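Local coordinates for thymidylate synthase A (Bacillus subtilis, PDB 1BKP), which catalyses the reductive methylation of dUMP to dTMP with 5,10-methylenetetrahydrofolate as methyl donor and reductant, working as a homodimer, at the interface of chains A and B. Numbering follows the deposited sequence. Chains: chain A/B, Thymidylate synthase A.

The interface of chains A and B. Residues chain A 48, 167, 174, 176, 214; chain B 43-44, 218.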
loop_
_atom_site.group_PDB
_atom_site.type_symbol
_atom_site.label_atom_id
_atom_site.label_comp_id
_atom_site.label_asym_id
_atom_site.label_seq_id
_atom_site.Cartn_x
_atom_site.Cartn_y
_atom_site.Cartn_z
ATOM N N ARG A 48 -8.444 -7.233 9.407
ATOM C CA ARG A 48 -8.207 -6.216 10.465
ATOM C C ARG A 48 -8.460 -6.903 11.794
ATOM O O ARG A 48 -9.451 -7.640 11.912
ATOM C CB ARG A 48 -9.220 -5.076 10.393
ATOM C CG ARG A 48 -9.330 -4.413 9.081
ATOM C CD ARG A 48 -10.343 -3.268 9.178
ATOM N NE ARG A 48 -9.996 -2.037 9.915
ATOM C CZ ARG A 48 -9.819 -0.847 9.296
ATOM N NH1 ARG A 48 -9.745 -0.769 7.964
ATOM N NH2 ARG A 48 -9.615 0.245 9.989
ATOM N N TYR A 167 0.418 4.444 12.922
ATOM C CA TYR A 167 -0.347 5.646 13.261
ATOM C C TYR A 167 -0.370 5.670 14.805
ATOM O O TYR A 167 -0.595 4.613 15.451
ATOM C CB TYR A 167 -1.789 5.475 12.794
ATOM C CG TYR A 167 -1.898 5.052 11.339
ATOM C CD1 TYR A 167 -1.833 3.704 10.967
ATOM C CD2 TYR A 167 -2.125 5.981 10.335
ATOM C CE1 TYR A 167 -1.993 3.316 9.656
ATOM C CE2 TYR A 167 -2.313 5.584 9.015
ATOM C CZ TYR A 167 -2.245 4.255 8.705
ATOM O OH TYR A 167 -2.482 3.863 7.414
ATOM N N HIS A 174 -1.257 1.889 15.958
ATOM C CA HIS A 174 -1.935 1.066 14.926
ATOM C C HIS A 174 -0.891 0.750 13.850
ATOM O O HIS A 174 -0.006 1.608 13.544
ATOM C CB HIS A 174 -3.107 1.874 14.334
ATOM C CG HIS A 174 -4.036 2.421 15.369
ATOM N ND1 HIS A 174 -5.294 1.888 15.647
ATOM C CD2 HIS A 174 -3.922 3.537 16.158
ATOM C CE1 HIS A 174 -5.902 2.646 16.556
ATOM N NE2 HIS A 174 -5.104 3.650 16.883
ATOM N N GLU A 176 -0.422 -0.794 9.831
ATOM C CA GLU A 176 -1.060 -1.247 8.591
ATOM C C GLU A 176 0.078 -1.806 7.719
ATOM O O GLU A 176 1.067 -1.133 7.468
ATOM C CB GLU A 176 -1.772 -0.069 7.882
ATOM C CG GLU A 176 -2.487 -0.525 6.640
ATOM C CD GLU A 176 -3.592 0.413 6.149
ATOM O OE1 GLU A 176 -3.552 1.606 6.496
ATOM O OE2 GLU A 176 -4.477 -0.050 5.412
ATOM N N ILE A 214 -3.863 -4.127 10.676
ATOM C CA ILE A 214 -4.497 -4.288 9.372
ATOM C C ILE A 214 -3.462 -4.912 8.414
ATOM O O ILE A 214 -2.376 -4.390 8.262
ATOM C CB ILE A 214 -4.909 -2.890 8.909
ATOM C CG1 ILE A 214 -5.854 -2.292 9.951
ATOM C CG2 ILE A 214 -5.567 -2.961 7.576
ATOM C CD1 ILE A 214 -5.572 -0.859 10.243
ATOM N N ILE B 43 -8.718 5.453 10.156
ATOM C CA ILE B 43 -7.548 4.800 9.537
ATOM C C ILE B 43 -8.004 3.717 8.567
ATOM O O ILE B 43 -8.903 2.953 8.913
ATOM C CB ILE B 43 -6.689 4.078 10.748
ATOM C CG1 ILE B 43 -6.005 5.128 11.620
ATOM C CG2 ILE B 43 -5.688 3.094 10.225
ATOM C CD1 ILE B 43 -5.594 4.492 12.966
ATOM N N SER B 44 -7.387 3.662 7.393
ATOM C CA SER B 44 -7.591 2.597 6.427
ATOM C C SER B 44 -8.986 2.427 5.810
ATOM O O SER B 44 -9.817 1.668 6.321
ATOM C CB SER B 44 -7.130 1.306 7.053
ATOM O OG SER B 44 -7.017 0.336 6.032
ATOM N N GLY B 218 -4.687 5.627 3.865
ATOM C CA GLY B 218 -4.237 5.303 5.222
ATOM C C GLY B 218 -4.827 6.290 6.234
ATOM O O GLY B 218 -5.789 5.997 6.881
#
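A:Arg48 meets the backbone of B:Ile43 and B:Ser44 in a mixed polar and apolar patch of the two-fold homodimer interface, where strands 44-49, 161-169, 172-179 and 209-217 of chain A receive the junction between strands 39-42 and 44-49 of chain B. Its two terminal nitrogens serve successive carbonyls: NH1 donates to B:Ser44 O at 2.9 Å and NH2 to B:Ile43 O at 3.0 Å. Both bonds are nearly straight (162° and 166° at the hydrogen) and both acceptors lie close to the guanidinium plane, a pairing that should limit rotation of the group; A:Ile214 CG1 lies above one face, toward the rim.

A second set of polar contacts runs through A:Glu176. B:Ser44 OG donates to carboxylate oxygen OE2 at 2.6 Å, arriving from above the carboxylate plane. The other oxygen, OE1, accepts the phenol OH of A:Tyr167 at 2.7 Å, nearly along its C-O axis, which should help hold the carboxylate that faces B:Ser44.

Apolar contact centres on B:Ile43, whose two branches address different rings. CG2, set anti to the backbone N, lies over the A:Tyr167 face toward its rim, 3.7 Å from CE1, and also approaches A:Ile214 CD1. CD1 reaches over the A:His174 face, 3.6 Å from the ring centroid, because the chain is extended at chi2 (162°). A leucine replacing A:Tyr167 would probably leave A:Glu176 OE1 without its hydroxyl partner and the carboxylate less restrained, with B:Ser44 OG still on OE2, and deprive B:Ile43 CG2 of its aromatic face. Of the A:His174 ring atoms, CG comes nearest to B:Ile43 CD1, at 3.5 Å.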